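Side-chain contact in precorrin-6Y C5,15-methyltransferase (Decarboxylating) (Geobacter metallireducens, PDB 3E05), which probably methylates a precorrin-6Y-type corrin precursor with S-adenosylmethionine, and decarboxylates it, in adenosylcobalamin biosynthesis, the chain here being its C-terminal domain: residues Lys25-Ala30 with Val169-Gly174. Residues are numbered along the deposited sequence; the frame is centred on the assembly and turned at random. Where two conformers were deposited one is given.
Sequences KQEVRA and VAKTKG
Glu27 and Lys171 both set CG anti to their own carbonyl carbon, with chi1 at -59° and -74°, and the two side chains reach toward each other from the helix and the strand. Glu27 bends at chi2 (83°), which turns its carboxylate toward the lysine. Lys171 bends at chi3, and its last carbons run past the acid before the amine reaches it. The result is a salt bridge with a hydrogen bond in it: Lys171 NZ donates to Glu27 OE2 at 3.0 Å, on the syn lone pair. Lys171 CD also lies 3.2 Å from Glu27 OE2. A water ties the other oxygen into the same ring of contacts. The water O donates to Glu27 OE1 (2.8 Å). It accepts from Lys171 NZ. Both carboxylate oxygens are thus linked to one ammonium group, directly and through the water.

Glu27 OE2 is also salt-bridged to Lys35 of the second subunit, its strongest polar partner, so the acid lies between lysines of two chains. The two lysines would probably favour the charged form of this buried acid. The aliphatic base of Glu27 rests on Val169. Glu27 CB meets Val169 CG2 at 3.9 Å, and Glu27 CG lies 4.1 Å from Val169 CG1.

In this class I (Rossmann-like) methyltransferase fold, the first turn of helix 26-35 packs on the C-terminal part of edge strand 161-173, at a subunit interface. Within the chain this strand pairs with strand 180-193, whose His184 touches both Glu27 and Val169. Ala170 and Lys171 join an antiparallel ladder with the second subunit, which carries the sheet across the interface.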
loop_
_atom_site.group_PDB
_atom_site.type_symbol
_atom_site.label_atom_id
_atom_site.label_comp_id
_atom_site.label_asym_id
_atom_site.label_seq_id
_atom_site.Cartn_x
_atom_site.Cartn_y
_atom_site.Cartn_z
ATOM N N LYS D 25 -8.740 7.216 12.051
ATOM C CA LYS D 25 -7.667 6.533 12.781
ATOM C C LYS D 25 -6.444 7.432 12.853
ATOM O O LYS D 25 -6.274 8.296 12.011
ATOM C CB LYS D 25 -7.330 5.207 12.111
ATOM C CG LYS D 25 -8.538 4.251 12.017
ATOM C CD LYS D 25 -8.108 2.819 11.775
ATOM C CE LYS D 25 -9.272 1.999 11.264
ATOM N NZ LYS D 25 -10.255 1.788 12.352
ATOM N N GLN D 26 -5.597 7.198 13.854
ATOM C CA GLN D 26 -4.551 8.131 14.272
ATOM C C GLN D 26 -3.578 8.639 13.193
ATOM O O GLN D 26 -3.352 9.847 13.090
ATOM C CB GLN D 26 -3.785 7.496 15.434
ATOM C CG GLN D 26 -2.668 8.322 16.007
ATOM C CD GLN D 26 -1.567 7.441 16.529
ATOM O OE1 GLN D 26 -0.499 7.360 15.938
ATOM N NE2 GLN D 26 -1.836 6.740 17.624
ATOM N N GLU D 27 -3.012 7.721 12.404
ATOM C CA GLU D 27 -2.079 8.048 11.332
ATOM C C GLU D 27 -2.690 8.951 10.267
ATOM O O GLU D 27 -2.127 10.017 9.938
ATOM C CB GLU D 27 -1.516 6.765 10.721
ATOM C CG GLU D 27 -0.776 5.858 11.740
ATOM C CD GLU D 27 -1.689 4.946 12.561
ATOM O OE1 GLU D 27 -2.934 4.897 12.353
ATOM O OE2 GLU D 27 -1.143 4.273 13.451
ATOM N N VAL D 28 -3.859 8.536 9.773
ATOM C CA VAL D 28 -4.637 9.264 8.772
ATOM C C VAL D 28 -5.105 10.625 9.337
ATOM O O VAL D 28 -5.105 11.617 8.639
ATOM C CB VAL D 28 -5.814 8.390 8.257
ATOM C CG1 VAL D 28 -6.908 9.234 7.627
ATOM C CG2 VAL D 28 -5.300 7.358 7.249
ATOM N N ARG D 29 -5.456 10.652 10.613
ATOM C CA ARG D 29 -5.802 11.895 11.296
ATOM C C ARG D 29 -4.652 12.905 11.214
ATOM O O ARG D 29 -4.871 14.041 10.891
ATOM C CB ARG D 29 -6.150 11.612 12.759
ATOM C CG ARG D 29 -6.891 12.735 13.471
ATOM C CD ARG D 29 -7.047 12.391 14.954
ATOM N NE ARG D 29 -7.639 11.069 15.162
ATOM C CZ ARG D 29 -7.258 10.208 16.109
ATOM N NH1 ARG D 29 -6.278 10.516 16.948
ATOM N NH2 ARG D 29 -7.849 9.022 16.214
ATOM N N ALA D 30 -3.439 12.468 11.537
ATOM C CA ALA D 30 -2.242 13.322 11.465
ATOM C C ALA D 30 -2.041 13.876 10.054
ATOM O O ALA D 30 -1.867 15.076 9.887
ATOM C CB ALA D 30 -1.010 12.565 11.915
ATOM N N VAL D 169 -1.939 2.263 5.485
ATOM C CA VAL D 169 -1.170 2.042 6.719
ATOM C C VAL D 169 -1.292 0.576 7.133
ATOM O O VAL D 169 -2.404 0.050 7.236
ATOM C CB VAL D 169 -1.722 2.934 7.873
ATOM C CG1 VAL D 169 -1.042 2.589 9.201
ATOM C CG2 VAL D 169 -1.587 4.449 7.533
ATOM N N ALA D 170 -0.162 -0.092 7.368
ATOM C CA ALA D 170 -0.180 -1.430 7.991
ATOM C C ALA D 170 0.640 -1.359 9.252
ATOM O O ALA D 170 1.733 -0.818 9.222
ATOM C CB ALA D 170 0.399 -2.463 7.067
ATOM N N LYS D 171 0.115 -1.895 10.351
ATOM C CA LYS D 171 0.777 -1.816 11.661
ATOM C C LYS D 171 0.955 -3.179 12.306
ATOM O O LYS D 171 0.098 -4.042 12.172
ATOM C CB LYS D 171 -0.070 -1.007 12.634
ATOM C CG LYS D 171 -0.084 0.468 12.421
ATOM C CD LYS D 171 -0.405 1.141 13.744
ATOM C CE LYS D 171 -1.862 0.977 14.116
ATOM N NZ LYS D 171 -2.257 2.015 15.079
ATOM N N THR D 172 2.030 -3.343 13.062
ATOM C CA THR D 172 2.183 -4.547 13.881
ATOM C C THR D 172 1.457 -4.393 15.209
ATOM O O THR D 172 1.329 -3.283 15.730
ATOM C CB THR D 172 3.650 -4.871 14.178
ATOM O OG1 THR D 172 4.271 -3.737 14.790
ATOM C CG2 THR D 172 4.398 -5.243 12.899
ATOM N N LYS D 173 0.983 -5.508 15.753
ATOM C CA LYS D 173 0.733 -5.616 17.185
ATOM C C LYS D 173 0.796 -7.068 17.649
ATOM O O LYS D 173 1.373 -7.921 16.974
ATOM C CB LYS D 173 -0.626 -5.009 17.539
ATOM C CG LYS D 173 -1.810 -5.903 17.207
ATOM C CD LYS D 173 -3.126 -5.162 17.378
ATOM C CE LYS D 173 -4.270 -6.126 17.652
ATOM N NZ LYS D 173 -4.308 -6.552 19.078
ATOM N N GLY D 174 0.199 -7.341 18.805
ATOM C CA GLY D 174 0.706 -8.363 19.701
ATOM C C GLY D 174 1.675 -7.807 20.726
ATOM O O GLY D 174 1.435 -6.752 21.312
HETATM O O HOH W 1 -4.538 3.659 14.323
#